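Local coordinates for protein methylxanthine N3-demethylase NdmB (Pseudomonas putida, PDB 6ICL) that catalyses the N3-demethylation of theobromine and related methylxanthines with O2 and NADH, using a Rieske [2Fe-2S] cluster and a non-heme iron centre, at residues 193-198 with 246-251; 259-264 with 268-273; 217-222 with 335-340; 188-193 with 340-345. All blocks are in the same frame, centred on the assembly; numbering follows the deposited sequence.

Interaction 1 (193-198 with 246-251). With FE (Fe (III) ion), chain C.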
# COMPACT_ATOMS: atom_id res chain seq x y z
N THR A 193 -21.96 22.95 19.72
CA THR A 193 -22.79 23.70 20.66
C THR A 193 -23.81 22.81 21.37
O THR A 193 -24.79 23.33 21.91
CB THR A 193 -23.51 24.84 19.93
OG1 THR A 193 -24.32 24.30 18.88
CG2 THR A 193 -22.52 25.85 19.32
N ASP A 194 -23.61 21.50 21.39
CA ASP A 194 -24.58 20.58 21.95
C ASP A 194 -23.97 19.78 23.09
O ASP A 194 -22.87 19.23 22.94
CB ASP A 194 -25.10 19.61 20.88
CG ASP A 194 -25.91 18.49 21.48
OD1 ASP A 194 -27.03 18.78 21.93
OD2 ASP A 194 -25.45 17.32 21.51
N PHE A 195 -24.68 19.71 24.22
CA PHE A 195 -24.25 18.90 25.36
C PHE A 195 -24.96 17.57 25.47
O PHE A 195 -24.42 16.64 26.10
CB PHE A 195 -24.48 19.66 26.68
CG PHE A 195 -23.37 20.60 27.05
CD1 PHE A 195 -22.30 20.16 27.80
CD2 PHE A 195 -23.41 21.92 26.65
CE1 PHE A 195 -21.27 21.03 28.14
CE2 PHE A 195 -22.39 22.79 26.98
CZ PHE A 195 -21.32 22.34 27.74
N SER A 196 -26.15 17.43 24.89
CA SER A 196 -26.90 16.20 25.12
C SER A 196 -26.24 14.97 24.49
O SER A 196 -26.66 13.86 24.82
CB SER A 196 -28.32 16.35 24.59
OG SER A 196 -28.31 16.54 23.20
N HIS A 197 -25.22 15.12 23.64
CA HIS A 197 -24.57 13.94 23.10
C HIS A 197 -23.42 13.41 23.96
O HIS A 197 -22.90 12.33 23.66
CB HIS A 197 -24.06 14.19 21.67
CG HIS A 197 -22.82 15.04 21.60
ND1 HIS A 197 -22.86 16.41 21.55
CD2 HIS A 197 -21.51 14.69 21.55
CE1 HIS A 197 -21.62 16.88 21.48
NE2 HIS A 197 -20.79 15.86 21.49
N PHE A 198 -23.01 14.14 25.02
CA PHE A 198 -21.83 13.72 25.80
C PHE A 198 -21.99 12.31 26.37
O PHE A 198 -21.03 11.53 26.36
CB PHE A 198 -21.56 14.69 26.96
CG PHE A 198 -20.90 15.96 26.55
CD1 PHE A 198 -21.01 16.44 25.25
CD2 PHE A 198 -20.15 16.69 27.47
CE1 PHE A 198 -20.40 17.63 24.87
CE2 PHE A 198 -19.55 17.87 27.10
CZ PHE A 198 -19.68 18.34 25.79
N GLY A 246 -18.76 25.30 36.21
CA GLY A 246 -18.52 26.58 35.57
C GLY A 246 -19.69 27.01 34.72
O GLY A 246 -20.67 26.29 34.54
N ASP A 247 -19.59 28.24 34.21
CA ASP A 247 -20.55 28.77 33.26
C ASP A 247 -19.99 28.66 31.85
O ASP A 247 -18.78 28.69 31.65
CB ASP A 247 -20.88 30.23 33.54
CG ASP A 247 -21.83 30.41 34.72
OD1 ASP A 247 -22.73 29.55 34.89
OD2 ASP A 247 -21.67 31.39 35.46
N PHE A 248 -20.90 28.58 30.88
CA PHE A 248 -20.58 28.43 29.46
C PHE A 248 -21.23 29.58 28.71
O PHE A 248 -22.45 29.63 28.57
CB PHE A 248 -21.06 27.08 28.94
CG PHE A 248 -20.48 25.91 29.71
CD1 PHE A 248 -21.12 25.42 30.85
CD2 PHE A 248 -19.30 25.31 29.30
CE1 PHE A 248 -20.58 24.36 31.56
CE2 PHE A 248 -18.76 24.25 30.00
CZ PHE A 248 -19.39 23.77 31.13
N THR A 249 -20.41 30.51 28.24
CA THR A 249 -20.88 31.72 27.59
C THR A 249 -20.47 31.67 26.12
O THR A 249 -19.28 31.67 25.81
CB THR A 249 -20.29 32.95 28.28
OG1 THR A 249 -20.53 32.86 29.70
CG2 THR A 249 -20.92 34.21 27.75
N TYR A 250 -21.46 31.64 25.24
CA TYR A 250 -21.24 31.47 23.81
C TYR A 250 -21.47 32.78 23.07
O TYR A 250 -22.54 33.39 23.20
CB TYR A 250 -22.16 30.42 23.21
CG TYR A 250 -21.94 29.02 23.73
CD1 TYR A 250 -22.45 28.64 24.97
CD2 TYR A 250 -21.27 28.06 22.97
CE1 TYR A 250 -22.29 27.38 25.45
CE2 TYR A 250 -21.08 26.78 23.44
CZ TYR A 250 -21.61 26.44 24.70
OH TYR A 250 -21.45 25.18 25.22
N ARG A 251 -20.48 33.19 22.28
CA ARG A 251 -20.65 34.19 21.25
C ARG A 251 -20.27 33.54 19.93
O ARG A 251 -19.14 33.07 19.77
CB ARG A 251 -19.79 35.43 21.52
CG ARG A 251 -20.22 36.20 22.78
CD ARG A 251 -19.37 37.46 22.95
NE ARG A 251 -19.39 38.30 21.75
CZ ARG A 251 -18.78 39.47 21.68
NH1 ARG A 251 -18.11 39.92 22.73
NH2 ARG A 251 -18.84 40.21 20.57
FE FE C . -18.72 16.08 21.13
O HOH W 1 -18.17 18.05 21.53
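F195 reaches from the iron-binding loop to two aromatic side chains of strand 246-251. Its ring meets the F248 ring in a T-shaped pair. The edge of F195 points at the face of F248, with planes at 68° and centroids 5.1 Å apart. The touching atom is F195 CZ, which sits over the centre of the F248 ring. The same edge also meets Y250. Y250 OH lies close to the plane of the F195 ring, 3.1 Å from F195 CE2. The two aromatic side chains of the strand, F248 and Y250, thus meet neighbouring corners of one phenyl ring. F195 has CG anti to its carbonyl carbon (chi1 -85°), which turns the ring to the strand. T193 adds a looser touch, CG2 to Y250 CD2 at 4.4 Å.

The other side of the loop serves the metal. H197 NE2 binds the iron at 2.1 Å, with H202 and D314 as further protein ligands and a water also bound. H197 ND1 gives a hydrogen bond of 2.7 Å to D194 OD2, and that oxygen lies in the imidazole plane. With the iron bond, it fixes the rotation of the ring. S196 OG gives D194 OD1 a hydrogen bond of 2.9 Å, so the carboxylate is held through both oxygens. H108 of the second subunit, from its [2Fe-2S] cluster pocket, packs on H197, consistent with the subunit-to-subunit electron path of Rieske oxygenases.

The loop joins helix 185-192 to helix 198-201. Strand 246-253 runs between strands 257-264 and 225-230, and F195 also packs on L230 and F210.

Interaction 2 (259-264 with 268-273)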
# COMPACT_ATOMS: atom_id res chain seq x y z
N ASN A 259 -17.37 30.88 19.92
CA ASN A 259 -16.44 31.25 20.97
C ASN A 259 -17.07 30.83 22.29
O ASN A 259 -18.09 31.40 22.70
CB ASN A 259 -16.14 32.75 20.93
CG ASN A 259 -15.10 33.16 21.95
OD1 ASN A 259 -13.89 33.20 21.65
ND2 ASN A 259 -15.55 33.46 23.17
N LEU A 260 -16.49 29.81 22.94
CA LEU A 260 -17.01 29.29 24.20
C LEU A 260 -16.11 29.75 25.33
O LEU A 260 -14.96 29.30 25.45
CB LEU A 260 -17.11 27.77 24.20
CG LEU A 260 -17.36 27.23 25.62
CD1 LEU A 260 -18.64 27.85 26.28
CD2 LEU A 260 -17.40 25.69 25.65
N GLU A 261 -16.64 30.63 26.18
CA GLU A 261 -15.94 31.03 27.39
C GLU A 261 -16.42 30.15 28.54
O GLU A 261 -17.62 30.10 28.84
CB GLU A 261 -16.18 32.50 27.70
CG GLU A 261 -15.65 32.88 29.06
CD GLU A 261 -16.24 34.18 29.55
OE1 GLU A 261 -15.69 35.25 29.22
OE2 GLU A 261 -17.28 34.11 30.24
N ILE A 262 -15.50 29.44 29.18
CA ILE A 262 -15.80 28.68 30.38
C ILE A 262 -15.23 29.45 31.56
O ILE A 262 -14.02 29.68 31.63
CB ILE A 262 -15.23 27.26 30.33
CG1 ILE A 262 -15.70 26.52 29.07
CG2 ILE A 262 -15.65 26.51 31.59
CD1 ILE A 262 -15.43 25.03 29.11
N LYS A 263 -16.10 29.87 32.48
CA LYS A 263 -15.70 30.55 33.70
C LYS A 263 -15.98 29.63 34.88
O LYS A 263 -17.13 29.23 35.09
CB LYS A 263 -16.45 31.88 33.85
CG LYS A 263 -15.99 32.74 35.02
CD LYS A 263 -16.82 34.01 35.09
CE LYS A 263 -16.62 34.75 36.40
NZ LYS A 263 -17.63 35.84 36.55
N LEU A 264 -14.94 29.25 35.62
CA LEU A 264 -15.13 28.37 36.76
C LEU A 264 -15.85 29.11 37.89
O LEU A 264 -15.65 30.30 38.10
CB LEU A 264 -13.78 27.84 37.26
CG LEU A 264 -13.08 26.74 36.47
CD1 LEU A 264 -14.06 25.64 36.07
CD2 LEU A 264 -12.37 27.31 35.24
N ASP A 268 -12.16 32.61 39.63
CA ASP A 268 -12.65 33.26 38.43
C ASP A 268 -11.86 32.87 37.19
O ASP A 268 -11.84 33.62 36.22
CB ASP A 268 -12.64 34.78 38.59
CG ASP A 268 -13.77 35.28 39.45
OD1 ASP A 268 -14.94 34.88 39.21
OD2 ASP A 268 -13.48 36.06 40.39
N SER A 269 -11.20 31.71 37.20
CA SER A 269 -10.37 31.31 36.08
C SER A 269 -11.22 31.02 34.85
O SER A 269 -12.29 30.40 34.94
CB SER A 269 -9.52 30.09 36.44
OG SER A 269 -10.33 29.03 36.91
N ARG A 270 -10.74 31.46 33.69
CA ARG A 270 -11.44 31.29 32.44
C ARG A 270 -10.64 30.43 31.47
O ARG A 270 -9.40 30.39 31.52
CB ARG A 270 -11.75 32.63 31.81
CG ARG A 270 -12.76 33.41 32.58
CD ARG A 270 -13.03 34.71 31.87
NE ARG A 270 -11.79 35.22 31.32
CZ ARG A 270 -11.64 35.61 30.06
NH1 ARG A 270 -12.67 35.58 29.23
NH2 ARG A 270 -10.47 36.06 29.65
N PHE A 271 -11.36 29.77 30.57
CA PHE A 271 -10.81 28.92 29.52
C PHE A 271 -11.64 29.19 28.28
O PHE A 271 -12.87 29.13 28.36
CB PHE A 271 -10.89 27.45 29.96
CG PHE A 271 -10.30 26.48 28.99
CD1 PHE A 271 -8.95 26.16 29.06
CD2 PHE A 271 -11.10 25.84 28.04
CE1 PHE A 271 -8.39 25.23 28.17
CE2 PHE A 271 -10.55 24.92 27.15
CZ PHE A 271 -9.19 24.61 27.21
N VAL A 272 -11.01 29.53 27.16
CA VAL A 272 -11.72 29.77 25.91
C VAL A 272 -11.44 28.63 24.92
O VAL A 272 -10.28 28.32 24.63
CB VAL A 272 -11.33 31.12 25.28
CG1 VAL A 272 -12.04 31.28 23.94
CG2 VAL A 272 -11.68 32.27 26.22
N LEU A 273 -12.51 28.02 24.42
CA LEU A 273 -12.45 27.07 23.32
C LEU A 273 -13.21 27.68 22.16
O LEU A 273 -14.37 28.08 22.30
CB LEU A 273 -13.02 25.70 23.71
CG LEU A 273 -12.82 24.56 22.68
CD1 LEU A 273 -11.33 24.31 22.37
CD2 LEU A 273 -13.50 23.25 23.12
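L260 pairs antiparallel with L273 and I262 with F271, and the short strand axes pass 4.7 Å apart at 161°. Both are hydrogen-bonded pairs, with two backbone bonds each. E261 with V272 and K263 with R270 are non-hydrogen-bonded pairs. Just outside strand 270-273, L264 N to S269 O adds a fifth bond of 3.0 Å near the turn.

Side chains alternate between two faces. E261, K263, R270 and V272 share one. There R270 NH1 gives E261 OE1 a salt-bridge hydrogen bond of 3.0 Å. The oxygen lies near the guanidinium plane, but it is met on its anti side and the carboxylate stands at 88° to the guanidinium. The R270 chain bends at chi3 (-38°), which swings the guanidinium diagonally to E261, two residues before its own partner K263. R270 NH2 also has a salt bridge to D165. A leucine in place of R270 would probably leave E261 and D165 without their shared positive partner. K263 runs extended beside D268, but NZ to OD1 is a long 3.9 Å. N259 OD1 touches V272 CG1 at 3.5 Å and accepts a hydrogen bond from S164 N.

L260, I262, F271 and L273 lie on the other face, where I262 CB and F271 CB are 4.4 Å apart. At the turn end, L264 CD2 sits against S269 OG.

The two segments form a beta hairpin inside a larger antiparallel sheet. Strand 246-253 pairs with the other edge of strand 257-264, and its F248 and Y250 pack on I262 and L260. Strand 284-294 flanks strand 270-281.

Interaction 3 (217-222 with 335-340)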
# COMPACT_ATOMS: atom_id res chain seq x y z
N VAL A 217 -32.24 28.48 28.80
CA VAL A 217 -31.24 29.11 27.96
C VAL A 217 -31.92 30.14 27.08
O VAL A 217 -32.80 29.80 26.28
CB VAL A 217 -30.48 28.09 27.11
CG1 VAL A 217 -31.44 27.06 26.52
CG2 VAL A 217 -29.70 28.81 26.02
N TYR A 218 -31.52 31.39 27.22
CA TYR A 218 -31.97 32.44 26.33
C TYR A 218 -31.00 32.55 25.16
O TYR A 218 -29.78 32.58 25.36
CB TYR A 218 -32.07 33.77 27.06
CG TYR A 218 -33.18 33.79 28.08
CD1 TYR A 218 -34.51 33.73 27.68
CD2 TYR A 218 -32.91 33.85 29.44
CE1 TYR A 218 -35.54 33.75 28.60
CE2 TYR A 218 -33.94 33.87 30.38
CZ TYR A 218 -35.25 33.82 29.95
OH TYR A 218 -36.28 33.83 30.87
N VAL A 219 -31.54 32.58 23.95
CA VAL A 219 -30.75 32.69 22.74
C VAL A 219 -31.03 34.05 22.12
O VAL A 219 -32.16 34.33 21.72
CB VAL A 219 -31.08 31.57 21.74
CG1 VAL A 219 -30.20 31.71 20.52
CG2 VAL A 219 -30.92 30.20 22.42
N ASN A 220 -29.99 34.88 22.04
CA ASN A 220 -30.09 36.20 21.42
C ASN A 220 -29.35 36.24 20.09
O ASN A 220 -28.39 35.50 19.87
CB ASN A 220 -29.50 37.27 22.33
CG ASN A 220 -30.15 37.30 23.69
OD1 ASN A 220 -31.30 36.89 23.86
ND2 ASN A 220 -29.41 37.79 24.68
N ARG A 221 -29.82 37.12 19.21
CA ARG A 221 -29.08 37.58 18.05
C ARG A 221 -28.57 38.99 18.34
O ARG A 221 -29.37 39.91 18.53
CB ARG A 221 -29.96 37.59 16.80
CG ARG A 221 -30.61 36.26 16.43
CD ARG A 221 -31.27 36.43 15.08
NE ARG A 221 -32.09 35.30 14.65
CZ ARG A 221 -32.80 35.34 13.52
NH1 ARG A 221 -32.78 36.43 12.78
NH2 ARG A 221 -33.52 34.30 13.15
N VAL A 222 -27.25 39.16 18.38
CA VAL A 222 -26.61 40.42 18.74
C VAL A 222 -25.47 40.66 17.76
O VAL A 222 -24.47 39.92 17.78
CB VAL A 222 -26.10 40.40 20.18
CG1 VAL A 222 -25.42 41.71 20.51
CG2 VAL A 222 -27.22 40.10 21.16
N THR A 335 -34.73 20.32 23.91
CA THR A 335 -33.32 20.56 24.17
C THR A 335 -32.53 20.95 22.91
O THR A 335 -31.34 21.20 23.04
CB THR A 335 -32.69 19.33 24.81
OG1 THR A 335 -33.14 18.15 24.13
CG2 THR A 335 -33.06 19.24 26.29
N ASP A 336 -33.15 21.04 21.73
CA ASP A 336 -32.43 21.48 20.53
C ASP A 336 -32.60 22.98 20.26
O ASP A 336 -32.35 23.43 19.14
CB ASP A 336 -32.88 20.69 19.31
CG ASP A 336 -32.72 19.18 19.48
OD1 ASP A 336 -31.70 18.72 20.03
OD2 ASP A 336 -33.62 18.44 19.05
N LYS A 337 -32.99 23.75 21.28
CA LYS A 337 -33.29 25.17 21.11
C LYS A 337 -32.18 25.91 20.36
O LYS A 337 -32.44 26.66 19.41
CB LYS A 337 -33.53 25.79 22.50
CG LYS A 337 -33.96 27.25 22.56
CD LYS A 337 -34.11 27.66 24.04
CE LYS A 337 -35.05 28.85 24.24
NZ LYS A 337 -34.72 29.92 23.25
N ILE A 338 -30.93 25.73 20.78
CA ILE A 338 -29.81 26.36 20.08
C ILE A 338 -29.79 25.96 18.61
O ILE A 338 -29.71 26.81 17.72
CB ILE A 338 -28.48 26.00 20.77
CG1 ILE A 338 -28.44 26.61 22.18
CG2 ILE A 338 -27.31 26.44 19.92
CD1 ILE A 338 -27.39 25.95 23.08
N SER A 339 -29.86 24.66 18.35
CA SER A 339 -29.83 24.19 16.96
C SER A 339 -31.01 24.75 16.16
O SER A 339 -30.85 25.16 15.00
CB SER A 339 -29.83 22.66 16.97
OG SER A 339 -30.40 22.16 15.80
N VAL A 340 -32.20 24.80 16.76
CA VAL A 340 -33.37 25.33 16.06
C VAL A 340 -33.17 26.81 15.72
O VAL A 340 -33.44 27.25 14.60
CB VAL A 340 -34.64 25.08 16.90
CG1 VAL A 340 -35.84 25.84 16.34
CG2 VAL A 340 -34.94 23.60 16.92
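This is a strand-to-helix packing contact, made where the run into edge strand 219-222 passes the start of helix 337-355. It is small, and no hydrogen bond crosses between the two segments. K337 carries most of it. Its aliphatic chain slides past V217 and V219 in the opposite direction. K337 CD lies 3.7 Å from V217 CG1, and K337 CE comes within 3.2 Å of the backbone V217 O. The chain is extended as far as CE and then turns at its last torsion (chi4 -46°). This bend leaves NZ beside V219 CG2, at 3.9 Å. The ammonium has its polar partner outside the segments: NZ forms a salt bridge with E370. E370 also accepts a hydrogen bond from V219 N, so one carboxylate ties strand and lysine together. A methionine in place of K337 would probably leave E370 without its positive mate.

I338 is the second point of support. Its CG1 touches V219 CG2 at 4.4 Å. V219 therefore meets both helix residues with the same methyl group, and I338 packs on F228 of strand 225-230 as well.

D336 holds the N-cap position of the helix but makes no capping bond with its side chain. Its OD2 is hydrogen-bonded to H84 of the second subunit, part of the [2Fe-2S] cluster pocket, and S339 OG bonds to R85 of that subunit.

A long C-terminal helix packed against a curved antiparallel sheet, the helix-grip fold, is found in the catalytic domain of Rieske oxygenases, here at the interface that receives a neighbour's Rieske domain.

Interaction 4 (188-193 with 340-345)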
# COMPACT_ATOMS: atom_id res chain seq x y z
N ARG A 188 -21.14 20.44 11.78
CA ARG A 188 -20.03 20.63 12.72
C ARG A 188 -20.38 21.66 13.79
O ARG A 188 -20.09 21.45 14.98
CB ARG A 188 -18.76 21.05 11.97
CG ARG A 188 -17.48 20.55 12.65
CD ARG A 188 -17.07 21.50 13.73
NE ARG A 188 -16.13 20.92 14.69
CZ ARG A 188 -16.49 20.19 15.74
NH1 ARG A 188 -17.77 19.91 15.97
NH2 ARG A 188 -15.56 19.73 16.56
N TRP A 189 -21.01 22.76 13.40
CA TRP A 189 -21.41 23.79 14.36
C TRP A 189 -22.41 23.22 15.37
O TRP A 189 -22.23 23.37 16.59
CB TRP A 189 -22.01 24.98 13.60
CG TRP A 189 -22.18 26.19 14.45
CD1 TRP A 189 -21.31 27.23 14.57
CD2 TRP A 189 -23.29 26.49 15.31
NE1 TRP A 189 -21.82 28.17 15.44
CE2 TRP A 189 -23.03 27.74 15.91
CE3 TRP A 189 -24.48 25.82 15.63
CZ2 TRP A 189 -23.92 28.34 16.82
CZ3 TRP A 189 -25.37 26.43 16.54
CH2 TRP A 189 -25.08 27.67 17.12
N GLU A 190 -23.45 22.54 14.89
CA GLU A 190 -24.44 21.99 15.82
C GLU A 190 -23.83 20.96 16.74
O GLU A 190 -24.25 20.83 17.89
CB GLU A 190 -25.60 21.37 15.06
CG GLU A 190 -26.37 22.39 14.24
CD GLU A 190 -27.63 21.79 13.66
OE1 GLU A 190 -27.78 20.56 13.73
OE2 GLU A 190 -28.46 22.55 13.13
N ASN A 191 -22.84 20.21 16.27
CA ASN A 191 -22.14 19.29 17.16
C ASN A 191 -21.41 20.04 18.27
O ASN A 191 -21.38 19.59 19.42
CB ASN A 191 -21.16 18.43 16.37
CG ASN A 191 -20.30 17.55 17.26
OD1 ASN A 191 -19.08 17.68 17.28
ND2 ASN A 191 -20.93 16.67 18.02
N PHE A 192 -20.79 21.18 17.93
CA PHE A 192 -19.93 21.85 18.91
C PHE A 192 -20.74 22.52 20.02
O PHE A 192 -20.26 22.65 21.16
CB PHE A 192 -19.04 22.88 18.21
CG PHE A 192 -17.85 23.33 19.03
CD1 PHE A 192 -16.66 22.63 18.99
CD2 PHE A 192 -17.92 24.49 19.80
CE1 PHE A 192 -15.55 23.05 19.74
CE2 PHE A 192 -16.81 24.93 20.55
CZ PHE A 192 -15.62 24.20 20.50
N THR A 193 -21.96 22.95 19.72
CA THR A 193 -22.79 23.70 20.66
C THR A 193 -23.81 22.81 21.37
O THR A 193 -24.79 23.33 21.91
CB THR A 193 -23.51 24.84 19.93
OG1 THR A 193 -24.32 24.30 18.88
CG2 THR A 193 -22.52 25.85 19.32
N VAL A 340 -32.20 24.80 16.76
CA VAL A 340 -33.37 25.33 16.06
C VAL A 340 -33.17 26.81 15.72
O VAL A 340 -33.44 27.25 14.60
CB VAL A 340 -34.64 25.08 16.90
CG1 VAL A 340 -35.84 25.84 16.34
CG2 VAL A 340 -34.94 23.60 16.92
N GLN A 341 -32.68 27.59 16.68
CA GLN A 341 -32.41 29.00 16.41
C GLN A 341 -31.32 29.18 15.36
O GLN A 341 -31.37 30.11 14.54
CB GLN A 341 -32.02 29.71 17.72
CG GLN A 341 -33.18 29.78 18.70
CD GLN A 341 -34.43 30.33 18.03
OE1 GLN A 341 -34.40 31.40 17.41
NE2 GLN A 341 -35.53 29.59 18.13
N PHE A 342 -30.33 28.28 15.36
CA PHE A 342 -29.29 28.31 14.34
C PHE A 342 -29.87 28.04 12.96
O PHE A 342 -29.63 28.79 12.00
CB PHE A 342 -28.23 27.28 14.72
CG PHE A 342 -27.07 27.17 13.76
CD1 PHE A 342 -26.11 28.18 13.68
CD2 PHE A 342 -26.89 26.02 13.01
CE1 PHE A 342 -25.01 28.05 12.83
CE2 PHE A 342 -25.79 25.87 12.14
CZ PHE A 342 -24.85 26.89 12.06
N ARG A 343 -30.65 26.97 12.85
CA ARG A 343 -31.31 26.66 11.58
C ARG A 343 -32.24 27.78 11.12
O ARG A 343 -32.28 28.12 9.93
CB ARG A 343 -32.07 25.34 11.72
CG ARG A 343 -31.15 24.19 12.03
CD ARG A 343 -31.86 22.89 12.18
NE ARG A 343 -30.88 21.84 12.36
CZ ARG A 343 -31.01 20.59 11.93
NH1 ARG A 343 -32.10 20.23 11.27
NH2 ARG A 343 -30.05 19.71 12.14
N LYS A 344 -32.99 28.37 12.06
CA LYS A 344 -33.88 29.48 11.71
C LYS A 344 -33.12 30.62 11.07
O LYS A 344 -33.51 31.15 10.02
CB LYS A 344 -34.61 30.00 12.95
CG LYS A 344 -35.76 29.14 13.44
CD LYS A 344 -36.69 29.99 14.35
CE LYS A 344 -37.78 29.14 15.04
NZ LYS A 344 -38.77 28.53 14.09
N TRP A 345 -32.02 31.04 11.70
CA TRP A 345 -31.30 32.19 11.18
C TRP A 345 -30.58 31.85 9.89
O TRP A 345 -30.52 32.69 8.98
CB TRP A 345 -30.33 32.73 12.23
CG TRP A 345 -29.93 34.14 12.01
CD1 TRP A 345 -30.33 34.96 10.99
CD2 TRP A 345 -29.04 34.92 12.82
NE1 TRP A 345 -29.74 36.19 11.11
CE2 TRP A 345 -28.95 36.20 12.23
CE3 TRP A 345 -28.31 34.65 13.98
CZ2 TRP A 345 -28.16 37.20 12.76
CZ3 TRP A 345 -27.53 35.67 14.52
CH2 TRP A 345 -27.47 36.93 13.91
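W189 and F342 lie face to face between the two helices, in an offset stack. The planes are 4° apart, and the centroids of the W189 six-membered ring and the F342 ring are 3.8 Å apart. W189 CZ3 comes to 3.3 Å from F342 CG, while F342 CE1 sits over the indole. Both side chains have CG anti to the backbone N (chi1 -167° for W189), and each ring reaches out to the opposite helix. The other face of the indole is met by T193 CG2.

Beside the stack, R343 grips E190 side-on in a bidentate salt bridge. R343 NE gives E190 OE2 a bond of 2.6 Å, and R343 NH2 gives E190 OE1 one of 2.9 Å. Both oxygens use their syn lone pairs, and the two flat groups are nearly coplanar. E190 OE2 also lies at the edge of the F342 ring, 3.8 Å from CD2, so stack and ion pair adjoin.

The segments run roughly antiparallel, at 153°, with axes 11.0 Å apart. That wide spacing is filled by the aromatic pair. The contact joins helix 185-192, which leads into the iron-binding loop, to helix 337-355, consistent with the long helix of the helix-grip fold in Rieske oxygenase catalytic domains.

Further out, W189 NE1 is hydrogen-bonded to S257 O, which helps to fix the indole. L226 of strand 225-230 packs on both rings, and E330 forms a second salt bridge with R343 NH2. On helix 185-192, N191 ND2 bonds to the iron ligand D314 and to Y107 OH of the second subunit's cluster pocket.

In the fold
Interactions 1, 2 and 3 all reach one antiparallel sheet of the catalytic domain. Interactions 1 and 2 sit on neighbouring strands, with centres 11 Å apart and a probable hydrogen bond from D247 N to K263 O of 2.8 Å. Interactions 3 and 4 share V340 and helix 337-355, and their centres are 8 Å apart. T193 belongs to both interaction 1 and interaction 4, and its OG1 packs on I338 CG2 of interaction 3. Interaction 1 holds the iron ligand H197. The E190 side chain is about 11 Å from the iron, that of L273 about 9 Å and that of I338 about 13 Å. Interactions 1, 3 and 4 touch the second subunit; interaction 2 does not.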